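Beta-hexosaminidase Amuc_2018 (Akkermansia muciniphila, PDB 6JEB) hydrolyses terminal non-reducing N-acetylhexosamine residues, such as N-acetylglucosamine on terminally unbranched N-glycans and chitobiose, as a zinc-binding member of glycoside hydrolase family 20. Local coordinates at residues I7-P10 and S11-L15; Y60-A63 and T64-Q67; P405-N408 and H409-Y412; W426-M429 and G430-S433. All coordinates share one frame; numbering follows the deposited sequence. Where two conformers were deposited one is given.

Contact 1. Residues I7-P10 and S11-L15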
loop_
_atom_site.group_PDB
_atom_site.type_symbol
_atom_site.label_atom_id
_atom_site.label_comp_id
_atom_site.label_asym_id
_atom_site.label_seq_id
_atom_site.Cartn_x
_atom_site.Cartn_y
_atom_site.Cartn_z
ATOM N N ILE A 7 16.281 11.028 1.274
ATOM C CA ILE A 7 14.868 10.954 0.921
ATOM C C ILE A 7 14.222 9.962 1.877
ATOM O O ILE A 7 14.653 8.807 1.951
ATOM C CB ILE A 7 14.632 10.515 -0.536
ATOM C CG1 ILE A 7 15.310 11.484 -1.507
ATOM C CG2 ILE A 7 13.123 10.423 -0.820
ATOM C CD1 ILE A 7 15.382 10.964 -2.948
ATOM N N PRO A 8 13.171 10.342 2.610
ATOM C CA PRO A 8 12.522 11.664 2.584
ATOM C C PRO A 8 13.334 12.773 3.247
ATOM O O PRO A 8 14.144 12.519 4.144
ATOM C CB PRO A 8 11.215 11.438 3.351
ATOM C CG PRO A 8 11.388 10.161 4.084
ATOM C CD PRO A 8 12.457 9.364 3.450
ATOM N N GLU A 9 13.110 13.997 2.793
ATOM C CA GLU A 9 13.803 15.145 3.369
ATOM C C GLU A 9 13.535 15.212 4.870
ATOM O O GLU A 9 12.368 15.179 5.288
ATOM C CB GLU A 9 13.316 16.437 2.713
ATOM C CG GLU A 9 14.082 17.687 3.159
ATOM C CD GLU A 9 15.550 17.662 2.745
ATOM O OE1 GLU A 9 15.913 16.901 1.820
ATOM O OE2 GLU A 9 16.350 18.407 3.353
ATOM N N PRO A 10 14.570 15.311 5.705
ATOM C CA PRO A 10 14.341 15.423 7.148
ATOM C C PRO A 10 13.624 16.715 7.513
ATOM O O PRO A 10 13.715 17.739 6.820
ATOM C CB PRO A 10 15.759 15.403 7.733
ATOM C CG PRO A 10 16.572 14.655 6.708
ATOM C CD PRO A 10 15.992 15.094 5.384
ATOM N N SER A 11 12.918 16.670 8.639
ATOM C CA SER A 11 12.172 17.848 9.071
ATOM C C SER A 11 13.088 19.013 9.432
ATOM O O SER A 11 12.692 20.168 9.266
ATOM C CB SER A 11 11.223 17.501 10.214
ATOM O OG SER A 11 11.900 16.841 11.266
ATOM N N ARG A 12 14.302 18.743 9.921
ATOM C CA ARG A 12 15.280 19.798 10.186
ATOM C C ARG A 12 16.679 19.265 9.912
ATOM O O ARG A 12 17.059 18.210 10.433
ATOM C CB ARG A 12 15.208 20.327 11.634
ATOM C CG ARG A 12 16.258 21.411 11.953
ATOM C CD ARG A 12 16.264 21.845 13.441
ATOM N NE ARG A 12 17.504 22.546 13.808
ATOM C CZ ARG A 12 17.623 23.855 14.020
ATOM N NH1 ARG A 12 16.567 24.664 13.940
ATOM N NH2 ARG A 12 18.818 24.360 14.322
ATOM N N THR A 13 17.430 19.981 9.076
ATOM C CA THR A 13 18.848 19.716 8.863
ATOM C C THR A 13 19.597 21.007 9.136
ATOM O O THR A 13 19.331 22.024 8.486
ATOM C CB THR A 13 19.121 19.265 7.422
ATOM O OG1 THR A 13 18.319 18.116 7.114
ATOM C CG2 THR A 13 20.598 18.904 7.252
ATOM N N GLU A 14 20.514 20.969 10.099
ATOM C CA GLU A 14 21.387 22.097 10.423
ATOM C C GLU A 14 22.803 21.687 10.029
ATOM O O GLU A 14 23.453 20.918 10.740
ATOM C CB GLU A 14 21.303 22.434 11.914
ATOM C CG GLU A 14 22.270 23.558 12.334
ATOM C CD GLU A 14 22.311 23.855 13.840
ATOM O OE1 GLU A 14 21.544 23.254 14.623
ATOM O OE2 GLU A 14 23.132 24.711 14.244
ATOM N N LEU A 15 23.279 22.195 8.898
ATOM C CA LEU A 15 24.602 21.831 8.411
ATOM C C LEU A 15 25.679 22.658 9.103
ATOM O O LEU A 15 25.467 23.818 9.468
ATOM C CB LEU A 15 24.684 22.040 6.901
ATOM C CG LEU A 15 23.773 21.120 6.083
ATOM C CD1 LEU A 15 23.841 21.490 4.604
ATOM C CD2 LEU A 15 24.160 19.665 6.286
HETATM O O HOH W 1 15.966 19.022 5.973
#
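Thr13 turns its hydroxyl back on Pro10, so that OG1 lies beside the pyrrolidine ring, 3.8 Å from Pro10 CB and only slightly farther from CG. The two side chains pass each other at a slant. With chi1 at -56°, OG1 stands next to the Thr13 backbone N, while CG2 takes the position anti to it. A single water fills the angle between the residues: it accepts from Thr13 OG1 at 2.8 Å and donates to both Pro10 O and Glu9 OE2, each at 2.7 Å. Glu9 and Thr13 are thus joined through this water. This is the turn that leads the N-terminal segment into strand 12-16, a strand of the mixed sheet in the non-catalytic domain of the family 20 enzyme, where Arg12 and Glu14 pair by backbone bonds with strand 79-86. The other carboxylate oxygen, Glu9 OE1, forms a salt bridge with Lys440, and Ser11 OG bonds to Thr85 O. Within the strand, Arg12 NH2 makes a salt bridge to Glu14 OE1 at 3.0 Å; the oxygen lies in the guanidinium plane, whereas the nitrogen meets it from above the carboxylate plane, 66° out.

Contact 2. Residues Y60-A63 and T64-Q67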
loop_
_atom_site.group_PDB
_atom_site.type_symbol
_atom_site.label_atom_id
_atom_site.label_comp_id
_atom_site.label_asym_id
_atom_site.label_seq_id
_atom_site.Cartn_x
_atom_site.Cartn_y
_atom_site.Cartn_z
ATOM N N TYR A 60 14.166 4.590 11.916
ATOM C CA TYR A 60 14.254 5.674 10.941
ATOM C C TYR A 60 15.625 6.336 10.965
ATOM O O TYR A 60 16.177 6.656 9.909
ATOM C CB TYR A 60 13.153 6.712 11.171
ATOM C CG TYR A 60 11.751 6.148 11.092
ATOM C CD1 TYR A 60 11.442 5.104 10.222
ATOM C CD2 TYR A 60 10.732 6.650 11.902
ATOM C CE1 TYR A 60 10.160 4.579 10.161
ATOM C CE2 TYR A 60 9.453 6.140 11.836
ATOM C CZ TYR A 60 9.171 5.101 10.971
ATOM O OH TYR A 60 7.892 4.586 10.928
ATOM N N GLY A 61 16.185 6.571 12.155
ATOM C CA GLY A 61 17.509 7.175 12.219
ATOM C C GLY A 61 18.565 6.314 11.556
ATOM O O GLY A 61 19.454 6.820 10.862
ATOM N N LEU A 62 18.477 4.996 11.753
ATOM C CA LEU A 62 19.399 4.087 11.085
ATOM C C LEU A 62 19.185 4.079 9.574
ATOM O O LEU A 62 20.147 3.896 8.819
ATOM C CB LEU A 62 19.286 2.681 11.687
ATOM C CG LEU A 62 19.756 2.547 13.140
ATOM C CD1 LEU A 62 19.378 1.184 13.726
ATOM C CD2 LEU A 62 21.261 2.790 13.242
ATOM N N ALA A 63 17.941 4.276 9.115
ATOM C CA ALA A 63 17.689 4.382 7.679
ATOM C C ALA A 63 18.344 5.631 7.095
ATOM O O ALA A 63 18.910 5.591 5.993
ATOM C CB ALA A 63 16.185 4.380 7.407
ATOM N N THR A 64 18.280 6.752 7.815
ATOM C CA THR A 64 18.999 7.938 7.368
ATOM C C THR A 64 20.501 7.700 7.363
ATOM O O THR A 64 21.196 8.084 6.414
ATOM C CB THR A 64 18.627 9.113 8.269
ATOM O OG1 THR A 64 17.243 9.415 8.056
ATOM C CG2 THR A 64 19.487 10.344 7.959
ATOM N N LEU A 65 21.022 7.062 8.412
ATOM C CA LEU A 65 22.448 6.746 8.458
ATOM C C LEU A 65 22.858 5.884 7.267
ATOM O O LEU A 65 23.944 6.067 6.702
ATOM C CB LEU A 65 22.777 6.051 9.779
ATOM C CG LEU A 65 24.244 5.779 10.102
ATOM C CD1 LEU A 65 25.026 7.077 10.086
ATOM C CD2 LEU A 65 24.360 5.082 11.458
ATOM N N ARG A 66 21.995 4.948 6.868
ATOM C CA ARG A 66 22.273 4.108 5.709
ATOM C C ARG A 66 22.412 4.955 4.447
ATOM O O ARG A 66 23.332 4.750 3.645
ATOM C CB ARG A 66 21.141 3.082 5.581
ATOM C CG ARG A 66 21.261 2.069 4.471
ATOM C CD ARG A 66 20.270 0.904 4.689
ATOM N NE ARG A 66 18.899 1.378 4.876
ATOM C CZ ARG A 66 17.943 0.713 5.523
ATOM N NH1 ARG A 66 18.185 -0.480 6.065
ATOM N NH2 ARG A 66 16.734 1.240 5.621
ATOM N N GLN A 67 21.496 5.915 4.254
ATOM C CA GLN A 67 21.580 6.776 3.077
ATOM C C GLN A 67 22.825 7.652 3.128
ATOM O O GLN A 67 23.473 7.877 2.096
ATOM C CB GLN A 67 20.315 7.623 2.930
ATOM C CG GLN A 67 19.086 6.790 2.603
ATOM C CD GLN A 67 17.960 7.610 2.000
ATOM O OE1 GLN A 67 18.066 8.832 1.871
ATOM N NE2 GLN A 67 16.878 6.941 1.614
HETATM O O HOH W 2 17.578 3.838 4.347
#
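Two turns in the middle of helix 55-73, the alpha-helix of the domain that precedes the catalytic barrel, join residues 60-63 to 64-67 by the usual i to i+4 bonds. Thr64 N donates to Tyr60 O at 3.0 Å, Leu65 N to Gly61 O, Arg66 N to Leu62 O and Gln67 N to Ala63 O at 3.1 Å. Ala63 O carries a second partner: a water donates to it at 2.7 Å and accepts from Arg66 NE at 2.8 Å. Lying at the edge of the guanidinium group and in its plane, this water ties the arginine side chain to its own helix. The Arg66 chain leaves with CG anti to the backbone N and is then kinked about CG-CD (chi3 53°), which carries the guanidinium group back along the helix until NH2 comes to 3.7 Å from Ala63 CB. That methyl lies obliquely to the flat group. Elsewhere on the helix Leu62 and Leu65 meet methyl to methyl, CD2 to CD2 at 4.2 Å, a loose apolar contact. Thr64 CB rests 3.6 Å from Gly61 O, and its OG1 is bonded to Tyr39 OH and Lys120 NZ. The helix lies between several elements: Tyr60 and Thr64 lean on strand 39-44 through Tyr39 and Leu41, while Arg66 and Gln67 reach Arg451 and His444 of helix 434-452.

Contact 3. Residues P405-N408 and H409-Y412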
loop_
_atom_site.group_PDB
_atom_site.type_symbol
_atom_site.label_atom_id
_atom_site.label_comp_id
_atom_site.label_asym_id
_atom_site.label_seq_id
_atom_site.Cartn_x
_atom_site.Cartn_y
_atom_site.Cartn_z
ATOM N N PRO A 405 3.744 -8.322 -14.619
ATOM C CA PRO A 405 3.812 -9.770 -14.381
ATOM C C PRO A 405 4.970 -10.267 -13.531
ATOM O O PRO A 405 4.958 -11.449 -13.164
ATOM C CB PRO A 405 3.892 -10.343 -15.807
ATOM C CG PRO A 405 4.600 -9.269 -16.582
ATOM C CD PRO A 405 4.109 -7.964 -16.002
ATOM N N ASP A 406 5.955 -9.430 -13.205
ATOM C CA ASP A 406 7.089 -9.872 -12.407
ATOM C C ASP A 406 7.683 -8.681 -11.662
ATOM O O ASP A 406 7.297 -7.529 -11.881
ATOM C CB ASP A 406 8.132 -10.608 -13.267
ATOM C CG ASP A 406 8.654 -9.764 -14.423
ATOM O OD1 ASP A 406 8.678 -8.524 -14.316
ATOM O OD2 ASP A 406 9.044 -10.352 -15.453
ATOM N N LEU A 407 8.643 -8.978 -10.779
ATOM C CA LEU A 407 9.235 -7.931 -9.948
ATOM C C LEU A 407 9.928 -6.873 -10.796
ATOM O O LEU A 407 9.888 -5.682 -10.468
ATOM C CB LEU A 407 10.214 -8.540 -8.942
ATOM C CG LEU A 407 10.933 -7.544 -8.030
ATOM C CD1 LEU A 407 9.947 -6.922 -7.051
ATOM C CD2 LEU A 407 12.075 -8.232 -7.292
ATOM N N ASN A 408 10.579 -7.286 -11.887
ATOM C CA ASN A 408 11.239 -6.323 -12.764
ATOM C C ASN A 408 10.251 -5.267 -13.247
ATOM O O ASN A 408 10.530 -4.063 -13.190
ATOM C CB ASN A 408 11.864 -7.063 -13.948
ATOM C CG ASN A 408 12.773 -6.183 -14.785
ATOM O OD1 ASN A 408 13.420 -5.264 -14.279
ATOM N ND2 ASN A 408 12.836 -6.475 -16.078
ATOM N N HIS A 409 9.075 -5.703 -13.702
ATOM C CA HIS A 409 8.050 -4.758 -14.139
ATOM C C HIS A 409 7.484 -3.967 -12.963
ATOM O O HIS A 409 7.183 -2.774 -13.099
ATOM C CB HIS A 409 6.925 -5.506 -14.848
ATOM C CG HIS A 409 7.239 -5.869 -16.266
ATOM N ND1 HIS A 409 7.688 -7.119 -16.640
ATOM C CD2 HIS A 409 7.152 -5.145 -17.405
ATOM C CE1 HIS A 409 7.861 -7.147 -17.951
ATOM N NE2 HIS A 409 7.536 -5.964 -18.438
ATOM N N LEU A 410 7.309 -4.627 -11.815
ATOM C CA LEU A 410 6.747 -3.968 -10.643
ATOM C C LEU A 410 7.640 -2.822 -10.174
ATOM O O LEU A 410 7.165 -1.705 -9.935
ATOM C CB LEU A 410 6.576 -5.017 -9.544
ATOM C CG LEU A 410 5.845 -4.634 -8.268
ATOM C CD1 LEU A 410 4.442 -4.208 -8.617
ATOM C CD2 LEU A 410 5.819 -5.812 -7.309
ATOM N N LEU A 411 8.936 -3.091 -10.017
ATOM C CA LEU A 411 9.850 -2.048 -9.569
ATOM C C LEU A 411 9.974 -0.943 -10.602
ATOM O O LEU A 411 10.168 0.221 -10.235
ATOM C CB LEU A 411 11.228 -2.635 -9.258
ATOM C CG LEU A 411 11.297 -3.584 -8.058
ATOM C CD1 LEU A 411 12.713 -4.152 -7.930
ATOM C CD2 LEU A 411 10.862 -2.885 -6.766
ATOM N N TYR A 412 9.877 -1.284 -11.893
ATOM C CA TYR A 412 9.971 -0.251 -12.915
ATOM C C TYR A 412 8.883 0.799 -12.734
ATOM O O TYR A 412 9.149 2.000 -12.855
ATOM C CB TYR A 412 9.912 -0.838 -14.331
ATOM C CG TYR A 412 10.180 0.257 -15.326
ATOM C CD1 TYR A 412 11.482 0.587 -15.680
ATOM C CD2 TYR A 412 9.136 1.004 -15.862
ATOM C CE1 TYR A 412 11.742 1.621 -16.564
ATOM C CE2 TYR A 412 9.377 2.045 -16.731
ATOM C CZ TYR A 412 10.684 2.345 -17.084
ATOM O OH TYR A 412 10.928 3.380 -17.941
#
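Asp406 and His409 are gripped together through one carboxylate oxygen. Asp406 OD1 accepts from His409 N at 2.9 Å, nearly along its C-O bond, and also from the ring nitrogen His409 ND1 at 2.9 Å, a less straight bond of 148° that arrives from above the carboxylate plane. The carboxylate and ring planes stand 26° apart. Asp406 CG sits between its backbone N and carbonyl carbon (chi1 57°), a position that swings OD1 over the amide three residues ahead. Pro405 adds a CH-pi contact: its CD lies over one face of the imidazole, 4.0 Å from the ring centroid. Asp406 is the N-cap of helix 407-414, and its side chain satisfies an amide of the first turn. The i to i+4 main-chain bonds start there too, Asp406 O taking Leu410 N at 2.9 Å; Leu407 O then takes Leu411 N in an almost straight bond of 2.8 Å, and Asn408 O takes Tyr412 N. On the apolar side Leu407 CD1 packs against Leu411 CG at 3.7 Å, and both leucines lean on helix 106-118. Leu410, whose side chain comes within about 5 Å of that of substrate-binding Ala401, also touches that helix at Phe112. At the far side of the imidazole, His409 NE2 makes weak bonds to Pro464 O and Ala465 O; if both nitrogens carry protons, as these bonds suggest, the ring may be positively charged. Tyr412 OH is bonded to Asn462 and Gln361.

Contact 4. Residues W426-M429 and G430-S433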
loop_
_atom_site.group_PDB
_atom_site.type_symbol
_atom_site.label_atom_id
_atom_site.label_comp_id
_atom_site.label_asym_id
_atom_site.label_seq_id
_atom_site.Cartn_x
_atom_site.Cartn_y
_atom_site.Cartn_z
ATOM N N TRP A 426 6.217 11.731 4.625
ATOM C CA TRP A 426 7.142 11.989 5.724
ATOM C C TRP A 426 7.445 13.469 5.929
ATOM O O TRP A 426 7.458 13.950 7.067
ATOM C CB TRP A 426 8.462 11.244 5.466
ATOM C CG TRP A 426 9.470 11.475 6.558
ATOM C CD1 TRP A 426 10.230 12.596 6.757
ATOM C CD2 TRP A 426 9.797 10.578 7.625
ATOM N NE1 TRP A 426 11.000 12.454 7.886
ATOM C CE2 TRP A 426 10.754 11.221 8.436
ATOM C CE3 TRP A 426 9.378 9.286 7.969
ATOM C CZ2 TRP A 426 11.289 10.627 9.580
ATOM C CZ3 TRP A 426 9.916 8.692 9.103
ATOM C CH2 TRP A 426 10.863 9.364 9.895
ATOM N N SER A 427 7.755 14.190 4.857
ATOM C CA SER A 427 8.416 15.484 5.034
ATOM C C SER A 427 7.403 16.604 5.245
ATOM O O SER A 427 6.422 16.697 4.498
ATOM C CB SER A 427 9.265 15.815 3.815
ATOM O OG SER A 427 10.246 14.814 3.613
ATOM N N PRO A 428 7.637 17.482 6.219
ATOM C CA PRO A 428 6.823 18.698 6.336
ATOM C C PRO A 428 6.869 19.509 5.049
ATOM O O PRO A 428 7.886 19.551 4.351
ATOM C CB PRO A 428 7.497 19.464 7.479
ATOM C CG PRO A 428 8.219 18.423 8.266
ATOM C CD PRO A 428 8.631 17.353 7.295
ATOM N N MET A 429 5.753 20.175 4.740
ATOM C CA MET A 429 5.703 20.978 3.521
ATOM C C MET A 429 6.815 22.019 3.486
ATOM O O MET A 429 7.327 22.344 2.407
ATOM C CB MET A 429 4.330 21.642 3.374
ATOM C CG MET A 429 3.179 20.649 3.131
ATOM S SD MET A 429 3.353 19.658 1.623
ATOM C CE MET A 429 3.180 20.925 0.371
ATOM N N GLY A 430 7.223 22.529 4.651
ATOM C CA GLY A 430 8.230 23.572 4.722
ATOM C C GLY A 430 9.623 23.150 4.305
ATOM O O GLY A 430 10.472 24.025 4.110
ATOM N N VAL A 431 9.887 21.848 4.173
ATOM C CA VAL A 431 11.174 21.360 3.678
ATOM C C VAL A 431 11.066 20.725 2.304
ATOM O O VAL A 431 12.065 20.195 1.792
ATOM C CB VAL A 431 11.873 20.407 4.669
ATOM C CG1 VAL A 431 12.069 21.082 6.027
ATOM C CG2 VAL A 431 11.099 19.082 4.799
ATOM N N ARG A 432 9.891 20.760 1.688
ATOM C CA ARG A 432 9.672 20.099 0.411
ATOM C C ARG A 432 9.825 21.081 -0.742
ATOM O O ARG A 432 9.372 22.226 -0.662
ATOM C CB ARG A 432 8.286 19.455 0.375
ATOM C CG ARG A 432 8.184 18.229 1.268
ATOM C CD ARG A 432 6.848 17.532 1.105
ATOM N NE ARG A 432 6.631 17.084 -0.270
ATOM C CZ ARG A 432 5.455 16.722 -0.766
ATOM N NH1 ARG A 432 4.378 16.734 0.012
ATOM N NH2 ARG A 432 5.362 16.338 -2.037
ATOM N N SER A 433 10.487 20.627 -1.806
ATOM C CA SER A 433 10.520 21.358 -3.064
ATOM C C SER A 433 10.901 20.385 -4.171
ATOM O O SER A 433 11.691 19.460 -3.952
ATOM C CB SER A 433 11.487 22.551 -3.037
ATOM O OG SER A 433 12.828 22.163 -3.283
HETATM O O HOH W 3 4.256 16.260 2.915
HETATM O O HOH W 4 6.334 22.840 -0.127
HETATM O O HOH W 5 8.803 24.518 1.160
#
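Arg432 folds its side chain back over Ser427, Pro428 and Met429 at a short 3-10 turn that links helix 417-426 of the catalytic domain to helix 434-452. Two i to i+3 bonds define the turn: Val431 N donates to Pro428 O and Arg432 N to Met429 O, both at 3.1 Å, and in each the donor sits above the carbonyl plane. Going outward along the arginine, CB lies 3.7 Å from Met429 O. Arg432 CG, beside the backbone N (chi1 -72°), is 3.4 Å from Pro428 O and also touches Ser427 CB. Arg432 CD then passes Ser427 O at 3.5 Å, and the chain bends there about CG-CD (chi3 60°). The guanidinium group that follows ends beside the thioether of Met429, whose own chain is curled at chi2 and chi3; Met429 SD approaches Arg432 NH1 obliquely at 3.5 Å. NH1 is hydrogen-bonded to Leu378 O, and the guanidinium group forms a cation-pi pair with Tyr376, so the arginine fastens the turn to the segment around residues 376-378. Next to this chain, Val431 CG2 reaches both Pro428 CD and Ser427 CB, while Ser433, as N-cap of the next helix, bonds through OG to Asn436 N. A water completes the grip on the arginine tip: it accepts from Arg432 NH1 at 2.9 Å and donates to Ser427 O at 2.7 Å.

Overall arrangement
All four contacts are local, each joining adjacent segments, so none encloses an intervening loop; they follow one another in series without nesting or crossing. Contact 1 leads the N-terminal segment into strand 12-16, and contact 2 lies on helix 55-73 of the same domain, the two meeting where Ile7 N approaches Gln67 OE1 at 2.9 Å. Contact 3 opens helix 407-414 of the catalytic domain and stands apart, its nearest atoms about 14 Å from contacts 1 and 2. Contact 4 brings the chain back: Ser427 OG bonds to Glu9 O, Trp426 packs on Pro8, and its ring meets Tyr60 edge to face, tying the end of helix 417-426 to the N-terminal domain.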